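PDB 4FEW: aminoglycoside 3'-phosphotransferase AphA1-IAB, which transfers a phosphate from ATP to the 3'-hydroxyl of kanamycin and related aminoglycosides, so giving resistance to them. Local coordinates for residues A39-L44 with F54-K59; K105-V110 with F200-L205; V195-F200 with I216-V221. All coordinates share one frame; numbering follows the deposited sequence.

Contact 1: A39-L44 with F54-K59. With PP2 (1-tert-butyl-3-(4-chloro-phenyl)-1H-pyrazolo[3,4-D]pyrimidin-4-ylamine), chain H.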
loop_
_atom_site.group_PDB
_atom_site.type_symbol
_atom_site.label_atom_id
_atom_site.label_comp_id
_atom_site.label_asym_id
_atom_site.label_seq_id
_atom_site.Cartn_x
_atom_site.Cartn_y
_atom_site.Cartn_z
ATOM N N ALA A 39 -8.403 -8.135 -4.380
ATOM C CA ALA A 39 -9.557 -7.527 -5.048
ATOM C C ALA A 39 -9.422 -7.686 -6.551
ATOM O O ALA A 39 -8.321 -7.738 -7.058
ATOM C CB ALA A 39 -9.666 -6.058 -4.691
ATOM N N THR A 40 -10.535 -7.781 -7.271
ATOM C CA THR A 40 -10.462 -7.710 -8.721
ATOM C C THR A 40 -10.192 -6.260 -9.130
ATOM O O THR A 40 -10.803 -5.328 -8.601
ATOM C CB THR A 40 -11.750 -8.232 -9.362
ATOM O OG1 THR A 40 -12.040 -9.528 -8.830
ATOM C CG2 THR A 40 -11.603 -8.326 -10.871
ATOM N N ILE A 41 -9.246 -6.059 -10.038
ATOM C CA ILE A 41 -8.931 -4.704 -10.478
ATOM C C ILE A 41 -9.263 -4.476 -11.941
ATOM O O ILE A 41 -8.805 -5.217 -12.809
ATOM C CB ILE A 41 -7.468 -4.339 -10.228
ATOM C CG1 ILE A 41 -7.175 -4.385 -8.732
ATOM C CG2 ILE A 41 -7.172 -2.937 -10.771
ATOM C CD1 ILE A 41 -5.742 -4.122 -8.403
ATOM N N TYR A 42 -10.071 -3.449 -12.199
ATOM C CA TYR A 42 -10.388 -3.039 -13.561
ATOM C C TYR A 42 -9.756 -1.698 -13.893
ATOM O O TYR A 42 -9.772 -0.762 -13.085
ATOM C CB TYR A 42 -11.898 -2.938 -13.783
ATOM C CG TYR A 42 -12.659 -4.218 -13.536
ATOM C CD1 TYR A 42 -12.705 -5.228 -14.493
ATOM C CD2 TYR A 42 -13.346 -4.412 -12.349
ATOM C CE1 TYR A 42 -13.406 -6.397 -14.258
ATOM C CE2 TYR A 42 -14.047 -5.572 -12.110
ATOM C CZ TYR A 42 -14.077 -6.563 -13.061
ATOM O OH TYR A 42 -14.782 -7.715 -12.796
ATOM N N ARG A 43 -9.200 -1.611 -15.094
ATOM C CA ARG A 43 -8.711 -0.346 -15.609
ATOM C C ARG A 43 -9.734 0.160 -16.618
ATOM O O ARG A 43 -10.202 -0.596 -17.479
ATOM C CB ARG A 43 -7.332 -0.517 -16.255
ATOM C CG ARG A 43 -6.617 0.789 -16.589
ATOM C CD ARG A 43 -5.188 0.534 -17.073
ATOM N NE ARG A 43 -5.163 -0.136 -18.373
ATOM C CZ ARG A 43 -5.035 0.496 -19.537
ATOM N NH1 ARG A 43 -5.029 -0.189 -20.678
ATOM N NH2 ARG A 43 -4.907 1.817 -19.561
ATOM N N LEU A 44 -10.100 1.432 -16.479
ATOM C CA LEU A 44 -11.059 2.077 -17.368
ATOM C C LEU A 44 -10.322 3.131 -18.183
ATOM O O LEU A 44 -9.711 4.040 -17.631
ATOM C CB LEU A 44 -12.190 2.719 -16.567
ATOM C CG LEU A 44 -13.307 1.804 -16.062
ATOM C CD1 LEU A 44 -12.828 0.847 -14.988
ATOM C CD2 LEU A 44 -14.467 2.632 -15.551
ATOM N N PHE A 54 -9.556 3.595 -12.152
ATOM C CA PHE A 54 -9.445 2.220 -11.680
ATOM C C PHE A 54 -10.667 1.847 -10.859
ATOM O O PHE A 54 -11.167 2.658 -10.083
ATOM C CB PHE A 54 -8.160 2.003 -10.879
ATOM C CG PHE A 54 -6.944 1.781 -11.743
ATOM C CD1 PHE A 54 -6.630 0.514 -12.205
ATOM C CD2 PHE A 54 -6.129 2.843 -12.107
ATOM C CE1 PHE A 54 -5.521 0.307 -13.018
ATOM C CE2 PHE A 54 -5.017 2.644 -12.904
ATOM C CZ PHE A 54 -4.715 1.374 -13.369
ATOM N N LEU A 55 -11.160 0.630 -11.056
ATOM C CA LEU A 55 -12.241 0.093 -10.235
ATOM C C LEU A 55 -11.771 -1.166 -9.516
ATOM O O LEU A 55 -11.300 -2.107 -10.145
ATOM C CB LEU A 55 -13.472 -0.210 -11.091
ATOM C CG LEU A 55 -14.695 -0.792 -10.377
ATOM C CD1 LEU A 55 -15.233 0.171 -9.329
ATOM C CD2 LEU A 55 -15.778 -1.131 -11.389
ATOM N N LYS A 56 -11.883 -1.162 -8.196
ATOM C CA LYS A 56 -11.554 -2.318 -7.382
ATOM C C LYS A 56 -12.840 -2.940 -6.880
ATOM O O LYS A 56 -13.716 -2.229 -6.402
ATOM C CB LYS A 56 -10.738 -1.898 -6.164
ATOM C CG LYS A 56 -9.238 -1.967 -6.318
ATOM C CD LYS A 56 -8.569 -1.925 -4.953
ATOM C CE LYS A 56 -7.063 -1.807 -5.066
ATOM N NZ LYS A 56 -6.431 -2.095 -3.744
ATOM N N HIS A 57 -12.951 -4.262 -6.973
ATOM C CA HIS A 57 -14.111 -4.967 -6.441
ATOM C C HIS A 57 -13.672 -6.051 -5.479
ATOM O O HIS A 57 -12.993 -7.010 -5.873
ATOM C CB HIS A 57 -14.940 -5.600 -7.569
ATOM C CG HIS A 57 -16.072 -6.460 -7.083
ATOM N ND1 HIS A 57 -16.557 -7.534 -7.801
ATOM C CD2 HIS A 57 -16.824 -6.392 -5.956
ATOM C CE1 HIS A 57 -17.553 -8.095 -7.136
ATOM N NE2 HIS A 57 -17.730 -7.425 -6.009
ATOM N N GLY A 58 -14.095 -5.923 -4.230
ATOM C CA GLY A 58 -13.835 -6.943 -3.235
ATOM C C GLY A 58 -15.116 -7.636 -2.821
ATOM O O GLY A 58 -16.126 -6.975 -2.580
ATOM N N LYS A 59 -15.082 -8.967 -2.755
ATOM C CA LYS A 59 -16.198 -9.733 -2.228
ATOM C C LYS A 59 -15.786 -10.377 -0.902
ATOM O O LYS A 59 -14.628 -10.726 -0.719
ATOM C CB LYS A 59 -16.639 -10.794 -3.243
ATOM C CG LYS A 59 -18.069 -11.246 -3.071
ATOM C CD LYS A 59 -18.669 -11.729 -4.389
ATOM C CE LYS A 59 -17.846 -12.844 -5.008
ATOM N NZ LYS A 59 -18.611 -13.559 -6.075
HETATM C C1 PP2 H . -3.756 2.435 -9.368
HETATM N N2 PP2 H . -4.462 3.431 -8.808
HETATM C C3 PP2 H . -4.282 4.670 -9.204
HETATM N N4 PP2 H . -3.405 4.968 -10.146
HETATM C C5 PP2 H . -2.660 4.034 -10.742
HETATM C C6 PP2 H . -2.818 2.701 -10.358
HETATM C C8 PP2 H . -2.304 1.433 -10.679
HETATM N N9 PP2 H . -2.924 0.546 -9.902
HETATM N N10 PP2 H . -3.740 1.115 -9.170
HETATM C C11 PP2 H . -1.336 1.084 -11.619
HETATM C C12 PP2 H . -0.692 2.004 -12.433
HETATM C C13 PP2 H . 0.257 1.611 -13.360
HETATM C C14 PP2 H . 0.569 0.267 -13.485
HETATM C C15 PP2 H . -0.069 -0.673 -12.684
HETATM C C16 PP2 H . -1.021 -0.264 -11.757
HETATM C C22 PP2 H . -4.575 0.389 -8.175
HETATM C C23 PP2 H . -6.043 0.522 -8.559
HETATM C C24 PP2 H . -4.128 -1.070 -8.192
HETATM C C25 PP2 H . -4.328 0.979 -6.776
HETATM N N25 PP2 H . -1.813 4.448 -11.676
HETATM CL CL PP2 H . 1.756 -0.224 -14.639
HETATM O O HOH W 1 -15.767 -8.856 -10.126
#

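Contact 2: K105-V110 with F200-L205. With PP2 (1-tert-butyl-3-(4-chloro-phenyl)-1H-pyrazolo[3,4-D]pyrimidin-4-ylamine), chain H.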
loop_
_atom_site.group_PDB
_atom_site.type_symbol
_atom_site.label_atom_id
_atom_site.label_comp_id
_atom_site.label_asym_id
_atom_site.label_seq_id
_atom_site.Cartn_x
_atom_site.Cartn_y
_atom_site.Cartn_z
ATOM N N LYS A 105 4.257 5.654 -14.697
ATOM C CA LYS A 105 4.747 4.301 -14.497
ATOM C C LYS A 105 5.189 4.095 -13.051
ATOM O O LYS A 105 5.505 5.057 -12.350
ATOM C CB LYS A 105 5.921 4.024 -15.449
ATOM C CG LYS A 105 5.604 4.208 -16.931
ATOM C CD LYS A 105 6.889 4.310 -17.745
ATOM C CE LYS A 105 6.609 4.573 -19.214
ATOM N NZ LYS A 105 7.847 5.006 -19.920
ATOM N N THR A 106 5.212 2.840 -12.601
ATOM C CA THR A 106 5.658 2.544 -11.239
ATOM C C THR A 106 7.154 2.773 -11.125
ATOM O O THR A 106 7.867 2.782 -12.126
ATOM C CB THR A 106 5.371 1.085 -10.834
ATOM O OG1 THR A 106 6.132 0.192 -11.669
ATOM C CG2 THR A 106 3.884 0.776 -10.956
ATOM N N ALA A 107 7.622 2.940 -9.893
ATOM C CA ALA A 107 9.047 3.051 -9.620
ATOM C C ALA A 107 9.781 1.843 -10.193
ATOM O O ALA A 107 10.873 1.978 -10.739
ATOM C CB ALA A 107 9.294 3.166 -8.110
ATOM N N PHE A 108 9.170 0.671 -10.053
ATOM C CA PHE A 108 9.719 -0.576 -10.591
ATOM C C PHE A 108 9.892 -0.481 -12.092
ATOM O O PHE A 108 10.965 -0.787 -12.630
ATOM C CB PHE A 108 8.810 -1.757 -10.254
ATOM C CG PHE A 108 9.346 -3.102 -10.718
ATOM C CD1 PHE A 108 10.258 -3.811 -9.938
ATOM C CD2 PHE A 108 8.937 -3.651 -11.924
ATOM C CE1 PHE A 108 10.744 -5.050 -10.355
ATOM C CE2 PHE A 108 9.424 -4.877 -12.347
ATOM C CZ PHE A 108 10.325 -5.577 -11.555
ATOM N N GLN A 109 8.839 -0.058 -12.780
ATOM C CA GLN A 109 8.906 0.041 -14.231
ATOM C C GLN A 109 10.002 0.996 -14.681
ATOM O O GLN A 109 10.768 0.687 -15.593
ATOM C CB GLN A 109 7.567 0.490 -14.804
ATOM C CG GLN A 109 6.502 -0.591 -14.829
ATOM C CD GLN A 109 5.169 -0.070 -15.348
ATOM O OE1 GLN A 109 4.622 0.904 -14.824
ATOM N NE2 GLN A 109 4.650 -0.706 -16.391
ATOM N N VAL A 110 10.076 2.160 -14.047
ATOM C CA VAL A 110 11.035 3.171 -14.469
ATOM C C VAL A 110 12.462 2.731 -14.142
ATOM O O VAL A 110 13.401 3.033 -14.884
ATOM C CB VAL A 110 10.709 4.568 -13.859
ATOM C CG1 VAL A 110 11.765 5.582 -14.253
ATOM C CG2 VAL A 110 9.325 5.036 -14.327
ATOM N N PHE A 200 5.144 -0.113 1.144
ATOM C CA PHE A 200 5.917 0.880 0.400
ATOM C C PHE A 200 6.883 0.185 -0.567
ATOM O O PHE A 200 8.112 0.252 -0.416
ATOM C CB PHE A 200 6.657 1.811 1.372
ATOM C CG PHE A 200 6.999 3.167 0.790
ATOM C CD1 PHE A 200 6.009 4.122 0.589
ATOM C CD2 PHE A 200 8.304 3.472 0.439
ATOM C CE1 PHE A 200 6.316 5.367 0.055
ATOM C CE2 PHE A 200 8.627 4.710 -0.086
ATOM C CZ PHE A 200 7.629 5.663 -0.279
ATOM N N SER A 201 6.313 -0.487 -1.560
ATOM C CA SER A 201 7.104 -1.244 -2.532
ATOM C C SER A 201 7.345 -0.400 -3.776
ATOM O O SER A 201 6.762 0.674 -3.923
ATOM C CB SER A 201 6.361 -2.517 -2.950
ATOM O OG SER A 201 5.325 -2.191 -3.861
ATOM N N LEU A 202 8.189 -0.895 -4.680
ATOM C CA LEU A 202 8.461 -0.193 -5.934
ATOM C C LEU A 202 7.251 -0.190 -6.850
ATOM O O LEU A 202 7.186 0.592 -7.806
ATOM C CB LEU A 202 9.655 -0.823 -6.663
ATOM C CG LEU A 202 11.062 -0.618 -6.089
ATOM C CD1 LEU A 202 12.060 -1.436 -6.881
ATOM C CD2 LEU A 202 11.448 0.857 -6.095
ATOM N N ASP A 203 6.301 -1.081 -6.574
ATOM C CA ASP A 203 5.085 -1.150 -7.372
ATOM C C ASP A 203 4.111 -0.024 -7.031
ATOM O O ASP A 203 3.212 0.282 -7.814
ATOM C CB ASP A 203 4.364 -2.483 -7.153
ATOM C CG ASP A 203 5.121 -3.664 -7.719
ATOM O OD1 ASP A 203 5.762 -3.514 -8.791
ATOM O OD2 ASP A 203 5.060 -4.743 -7.091
ATOM N N ASN A 204 4.276 0.573 -5.857
ATOM C CA ASN A 204 3.244 1.463 -5.321
ATOM C C ASN A 204 3.567 2.956 -5.329
ATOM O O ASN A 204 2.861 3.768 -4.714
ATOM C CB ASN A 204 2.860 1.000 -3.921
ATOM C CG ASN A 204 2.081 -0.272 -3.959
ATOM O OD1 ASN A 204 1.429 -0.546 -4.959
ATOM N ND2 ASN A 204 2.148 -1.078 -2.891
ATOM N N LEU A 205 4.636 3.305 -6.031
ATOM C CA LEU A 205 5.033 4.685 -6.212
ATOM C C LEU A 205 5.053 4.981 -7.688
ATOM O O LEU A 205 5.591 4.203 -8.475
ATOM C CB LEU A 205 6.393 4.916 -5.564
ATOM C CG LEU A 205 6.126 4.811 -4.055
ATOM C CD1 LEU A 205 7.213 4.098 -3.306
ATOM C CD2 LEU A 205 5.853 6.195 -3.473
HETATM C C1 PP2 H . -3.756 2.435 -9.368
HETATM N N2 PP2 H . -4.462 3.431 -8.808
HETATM C C3 PP2 H . -4.282 4.670 -9.204
HETATM N N4 PP2 H . -3.405 4.968 -10.146
HETATM C C5 PP2 H . -2.660 4.034 -10.742
HETATM C C6 PP2 H . -2.818 2.701 -10.358
HETATM C C8 PP2 H . -2.304 1.433 -10.679
HETATM N N9 PP2 H . -2.924 0.546 -9.902
HETATM N N10 PP2 H . -3.740 1.115 -9.170
HETATM C C11 PP2 H . -1.336 1.084 -11.619
HETATM C C12 PP2 H . -0.692 2.004 -12.433
HETATM C C13 PP2 H . 0.257 1.611 -13.360
HETATM C C14 PP2 H . 0.569 0.267 -13.485
HETATM C C15 PP2 H . -0.069 -0.673 -12.684
HETATM C C16 PP2 H . -1.021 -0.264 -11.757
HETATM C C22 PP2 H . -4.575 0.389 -8.175
HETATM C C23 PP2 H . -6.043 0.522 -8.559
HETATM C C24 PP2 H . -4.128 -1.070 -8.192
HETATM C C25 PP2 H . -4.328 0.979 -6.776
HETATM N N25 PP2 H . -1.813 4.448 -11.676
HETATM CL CL PP2 H . 1.756 -0.224 -14.639
HETATM O O HOH W 2 5.355 -2.397 -11.179
#

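Contact 3: V195-F200 with I216-V221. With PP2 (1-tert-butyl-3-(4-chloro-phenyl)-1H-pyrazolo[3,4-D]pyrimidin-4-ylamine), chain H; KAN (kanamycin a), chain G.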
loop_
_atom_site.group_PDB
_atom_site.type_symbol
_atom_site.label_atom_id
_atom_site.label_comp_id
_atom_site.label_asym_id
_atom_site.label_seq_id
_atom_site.Cartn_x
_atom_site.Cartn_y
_atom_site.Cartn_z
ATOM N N VAL A 195 3.437 8.133 10.673
ATOM C CA VAL A 195 2.433 7.774 9.682
ATOM C C VAL A 195 3.121 6.964 8.588
ATOM O O VAL A 195 4.064 7.443 7.946
ATOM C CB VAL A 195 1.776 9.031 9.076
ATOM C CG1 VAL A 195 0.801 8.662 7.956
ATOM C CG2 VAL A 195 1.070 9.849 10.176
ATOM N N THR A 196 2.664 5.725 8.393
ATOM C CA THR A 196 3.259 4.846 7.391
ATOM C C THR A 196 2.274 4.478 6.300
ATOM O O THR A 196 1.057 4.542 6.494
ATOM C CB THR A 196 3.783 3.533 8.020
ATOM O OG1 THR A 196 2.682 2.797 8.568
ATOM C CG2 THR A 196 4.803 3.831 9.121
ATOM N N HIS A 197 2.825 4.101 5.146
ATOM C CA HIS A 197 2.063 3.645 3.996
ATOM C C HIS A 197 1.605 2.207 4.209
ATOM O O HIS A 197 0.457 1.865 3.928
ATOM C CB HIS A 197 2.951 3.710 2.737
ATOM C CG HIS A 197 2.282 3.220 1.493
ATOM N ND1 HIS A 197 2.261 1.887 1.125
ATOM C CD2 HIS A 197 1.642 3.892 0.506
ATOM C CE1 HIS A 197 1.606 1.759 -0.016
ATOM N NE2 HIS A 197 1.224 2.961 -0.415
ATOM N N GLY A 198 2.513 1.362 4.685
ATOM C CA GLY A 198 2.165 -0.018 4.979
ATOM C C GLY A 198 2.564 -1.038 3.924
ATOM O O GLY A 198 2.730 -2.217 4.243
ATOM N N ASP A 199 2.704 -0.595 2.674
ATOM C CA ASP A 199 3.189 -1.466 1.595
ATOM C C ASP A 199 4.062 -0.675 0.623
ATOM O O ASP A 199 3.759 -0.572 -0.580
ATOM C CB ASP A 199 2.009 -2.070 0.838
ATOM C CG ASP A 199 2.407 -3.289 -0.001
ATOM O OD1 ASP A 199 3.614 -3.602 -0.066
ATOM O OD2 ASP A 199 1.511 -3.929 -0.597
ATOM N N PHE A 200 5.144 -0.113 1.144
ATOM C CA PHE A 200 5.917 0.880 0.400
ATOM C C PHE A 200 6.883 0.185 -0.567
ATOM O O PHE A 200 8.112 0.252 -0.416
ATOM C CB PHE A 200 6.657 1.811 1.372
ATOM C CG PHE A 200 6.999 3.167 0.790
ATOM C CD1 PHE A 200 6.009 4.122 0.589
ATOM C CD2 PHE A 200 8.304 3.472 0.439
ATOM C CE1 PHE A 200 6.316 5.367 0.055
ATOM C CE2 PHE A 200 8.627 4.710 -0.086
ATOM C CZ PHE A 200 7.629 5.663 -0.279
ATOM N N ILE A 216 0.164 4.792 -4.288
ATOM C CA ILE A 216 -1.106 4.095 -4.441
ATOM C C ILE A 216 -1.177 2.913 -3.487
ATOM O O ILE A 216 -0.219 2.640 -2.785
ATOM C CB ILE A 216 -1.296 3.580 -5.898
ATOM C CG1 ILE A 216 -0.211 2.551 -6.258
ATOM C CG2 ILE A 216 -1.298 4.749 -6.897
ATOM C CD1 ILE A 216 -0.379 1.948 -7.664
ATOM N N ASP A 217 -2.307 2.209 -3.493
ATOM C CA ASP A 217 -2.498 1.011 -2.675
ATOM C C ASP A 217 -2.313 1.290 -1.183
ATOM O O ASP A 217 -1.476 0.678 -0.533
ATOM C CB ASP A 217 -1.548 -0.114 -3.129
ATOM C CG ASP A 217 -2.296 -1.315 -3.687
ATOM O OD1 ASP A 217 -3.547 -1.305 -3.677
ATOM O OD2 ASP A 217 -1.631 -2.275 -4.123
ATOM N N VAL A 218 -3.116 2.202 -0.643
ATOM C CA VAL A 218 -2.889 2.715 0.700
ATOM C C VAL A 218 -3.686 2.007 1.805
ATOM O O VAL A 218 -3.824 2.537 2.907
ATOM C CB VAL A 218 -3.152 4.244 0.742
ATOM C CG1 VAL A 218 -2.235 4.946 -0.241
ATOM C CG2 VAL A 218 -4.631 4.565 0.413
ATOM N N GLY A 219 -4.175 0.802 1.520
ATOM C CA GLY A 219 -5.003 0.064 2.462
ATOM C C GLY A 219 -4.401 -0.290 3.815
ATOM O O GLY A 219 -5.136 -0.581 4.762
ATOM N N ARG A 220 -3.077 -0.267 3.925
ATOM C CA ARG A 220 -2.418 -0.605 5.189
ATOM C C ARG A 220 -1.865 0.634 5.906
ATOM O O ARG A 220 -1.099 0.528 6.868
ATOM C CB ARG A 220 -1.313 -1.644 4.944
ATOM C CG ARG A 220 -1.859 -2.994 4.452
ATOM C CD ARG A 220 -0.780 -4.037 4.050
ATOM N NE ARG A 220 -1.405 -5.293 3.604
ATOM C CZ ARG A 220 -0.966 -6.061 2.601
ATOM N NH1 ARG A 220 -1.623 -7.168 2.282
ATOM N NH2 ARG A 220 0.121 -5.735 1.907
ATOM N N VAL A 221 -2.276 1.812 5.446
ATOM C CA VAL A 221 -1.834 3.080 6.039
ATOM C C VAL A 221 -2.190 3.186 7.523
ATOM O O VAL A 221 -3.270 2.791 7.930
ATOM C CB VAL A 221 -2.443 4.291 5.286
ATOM C CG1 VAL A 221 -2.492 5.538 6.168
ATOM C CG2 VAL A 221 -1.651 4.580 4.011
HETATM C C1 PP2 H . -3.756 2.435 -9.368
HETATM N N2 PP2 H . -4.462 3.431 -8.808
HETATM C C3 PP2 H . -4.282 4.670 -9.204
HETATM N N4 PP2 H . -3.405 4.968 -10.146
HETATM C C5 PP2 H . -2.660 4.034 -10.742
HETATM C C6 PP2 H . -2.818 2.701 -10.358
HETATM C C8 PP2 H . -2.304 1.433 -10.679
HETATM N N9 PP2 H . -2.924 0.546 -9.902
HETATM N N10 PP2 H . -3.740 1.115 -9.170
HETATM C C11 PP2 H . -1.336 1.084 -11.619
HETATM C C12 PP2 H . -0.692 2.004 -12.433
HETATM C C13 PP2 H . 0.257 1.611 -13.360
HETATM C C14 PP2 H . 0.569 0.267 -13.485
HETATM C C15 PP2 H . -0.069 -0.673 -12.684
HETATM C C16 PP2 H . -1.021 -0.264 -11.757
HETATM C C22 PP2 H . -4.575 0.389 -8.175
HETATM C C23 PP2 H . -6.043 0.522 -8.559
HETATM C C24 PP2 H . -4.128 -1.070 -8.192
HETATM C C25 PP2 H . -4.328 0.979 -6.776
HETATM N N25 PP2 H . -1.813 4.448 -11.676
HETATM CL CL PP2 H . 1.756 -0.224 -14.639
HETATM C C1 KAN G . 3.474 -9.146 -2.391
HETATM C C2 KAN G . 2.967 -7.759 -2.774
HETATM C C3 KAN G . 1.953 -7.198 -1.773
HETATM C C4 KAN G . 0.778 -8.141 -1.707
HETATM C C5 KAN G . 1.298 -9.499 -1.248
HETATM C C6 KAN G . 0.106 -10.449 -1.168
HETATM C C7 KAN G . 7.593 -10.998 0.390
HETATM C C8 KAN G . 7.500 -10.870 -1.098
HETATM C C9 KAN G . 6.466 -9.744 -1.406
HETATM C C10 KAN G . 5.063 -10.071 -0.829
HETATM C C11 KAN G . 5.209 -10.148 0.690
HETATM C C12 KAN G . 6.210 -11.248 0.992
HETATM C C13 KAN G . 9.043 -10.984 -3.010
HETATM C C14 KAN G . 10.528 -11.318 -3.156
HETATM C C15 KAN G . 11.408 -10.126 -2.810
HETATM C C16 KAN G . 11.047 -9.033 -3.809
HETATM C C17 KAN G . 9.572 -8.708 -3.648
HETATM C C18 KAN G . 9.148 -7.494 -4.502
HETATM N N1 KAN G . 0.587 -11.754 -0.700
HETATM N N2 KAN G . 3.893 -10.549 1.218
HETATM N N3 KAN G . 8.489 -12.154 0.633
HETATM N N4 KAN G . 12.831 -10.503 -2.870
HETATM O O5 KAN G . 2.312 -9.998 -2.226
HETATM O O6 KAN G . 4.098 -6.874 -2.847
HETATM O O7 KAN G . 1.471 -5.917 -2.196
HETATM O O8 KAN G . -0.181 -7.604 -0.801
HETATM O O9 KAN G . 4.123 -9.038 -1.112
HETATM O O10 KAN G . 6.386 -9.517 -2.828
HETATM O O11 KAN G . 8.835 -10.652 -1.591
HETATM O O12 KAN G . 8.748 -9.893 -3.902
HETATM O O13 KAN G . 10.770 -12.420 -2.290
HETATM O O14 KAN G . 11.831 -7.876 -3.604
HETATM O O15 KAN G . 7.782 -7.134 -4.177
HETATM O O HOH W 3 1.349 0.637 7.922
HETATM O O HOH W 4 -0.935 0.257 2.238
HETATM O O HOH W 5 2.457 -4.834 3.084
#

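Contact 1: A39-L44 with F54-K59
Phe-54 and Arg-43 face each other in a non-hydrogen-bonded pair, and the arginine stem crosses the phenylalanine ring obliquely, at its CE1 and CZ atoms. Arg-43 CG lies 3.8 Å from Phe-54 CE1. CG is anti to the backbone N (chi1 -169°), and the chain bends further out, carrying the guanidinium past the ring to a salt bridge with Glu-52. Ile-41 fills the next place on this face. Its CG2 branch meets the ring at CD1 of Phe-54, 3.8 Å away, while CG1 runs beside the Lys-56 stem. The ring of Phe-54 and CD1 of Ile-41 make a shaped bed for the inhibitor PP2. The pyrazolopyrimidine lies over one ring face, with PP2 C6 3.4 Å from Phe-54 CE2. The tert-butyl group seats its C24 methyl 3.5 Å from Ile-41 CD1. Beyond CG, Lys-56 runs out straight, and its NZ forms salt bridges with Glu-69 and Asp-217.

The other face carries Thr-40, Tyr-42, Leu-55 and His-57. Tyr-42 and Leu-55 lie side by side and point the same way, CB to CB. Leu-44 reaches back across, so that its CD1 methyl sits 4.1 Å from Leu-55 CB. A water links Tyr-42 OH with His-57 ND1, lying in the imidazole plane at its edge. The histidine's NE2 bonds to Asp-94.

Four backbone bonds hold the register, two at each of the pairs Thr-40/His-57 and Tyr-42/Leu-55. The bond from Tyr-42 N to Leu-55 O is 2.7 Å and nearly straight, at 175°. The strands run antiparallel, with 161° between their N-to-C directions. This is an antiparallel beta hairpin of the five-stranded sheet in the N-terminal lobe of a kinase-like fold, and its lysine-bearing face forms the roof of the nucleotide pocket, here filled by PP2.

Contact 2: K105-V110 with F200-L205
Phe-108 and Asp-203 lie side by side and point the same way, ring and carboxylate planes 61° apart. Asp-203 OD1 comes within 3.8 Å of Phe-108 CB. With chi1 at -177°, CG stands opposite the backbone N of Phe-108, which carries the ring outward past Leu-202. That leucine meets it twice: CB against Phe-108 CB, and CD1 at the ring edge, near its plane. The other methyl of Leu-202, CD2, turns to Ala-107 CB at 3.7 Å.

Thr-106 completes the surface. Its CG2 methyl sits 3.3 Å from Asp-203 O, and OG1 points to the helix start. There OG1 accepts from Gln-109 N, while Gln-109 OE1 accepts from Thr-106 N on a lone pair. This reciprocal pair is a capping box. A water joins Thr-106 OG1 to Asp-203 OD1, donating to the carboxylate.

Two helix-start N-H groups are used across the contact. Ala-107 N bonds to Leu-205 O at 2.8 Å. Phe-108 N reaches Leu-202 O from above the carbonyl plane, 46° out of it. On the facing loop, Ser-201 OG accepts from Asp-203 N in an ST turn. Gln-109 OE1 lies 3.1 Å from the chlorine of PP2. Here a capped helix start is docked on the type I turn of the catalytic loop, in the larger lobe of the kinase-like fold.

Contact 3: V195-F200 with I216-V221
Asp-199 and Arg-220 meet where the catalytic loop of this kinase-like fold passes segment 216-221, whose Asp-217 is the probable counterpart of the metal-binding aspartate of kinases. Asp-199, probably the proton acceptor, takes a hydrogen bond from kanamycin O7, 2.6 Å from OD2. The same oxygen forms a long salt bridge of 3.4 Å with Arg-220 NH2, the carboxylate and guanidinium planes 41° apart. Both terminal nitrogens of Arg-220 also make weak bonds to kanamycin O8, which lies at the guanidinium edge. The stem, extended from CG to NE, runs over Gly-198, with Arg-220 CB 3.8 Å from Gly-198 CA.

In the second shell, His-197 fixes both loops. A chi1 of 178° turns the imidazole away from the backbone N and back toward Ile-216. ND1 accepts from Asp-199 N and so helps position the probable proton acceptor. Val-218 crosses the imidazole at about a right angle, its CG1 4.0 Å from His-197 NE2. Further out, one water joins His-197 O, Asp-217 O and Arg-220 N, and another bridges Thr-196 OG1 and Arg-220 O. On the far side of the imidazole, NE2 donates to Ile-216 O at 2.8 Å, the oxygen lying 2° from the ring plane.

In the fold
The three contacts all border the cleft between the two lobes, and each touches PP2. Contact 1 supplies its roof and contact 3 the facing wall, where Ile-216 CD1 lies 3.6 Å from PP2 C8. Contact 2 meets the chlorophenyl end. A salt bridge from Lys-56 NZ to Asp-217 OD1, 3.0 Å long, ties contact 1 to contact 3 across the cleft. Contacts 2 and 3 share Phe-200 and are joined by Asn-204, whose ND2 is 2.9 Å from Asp-199 O, probably a hydrogen bond. Contacts 1 and 2 do not touch, with nearest atoms about 8 Å apart. Kanamycin binds at contact 3, its nearest atom about 5 Å from the Asp-203 side chain of contact 2.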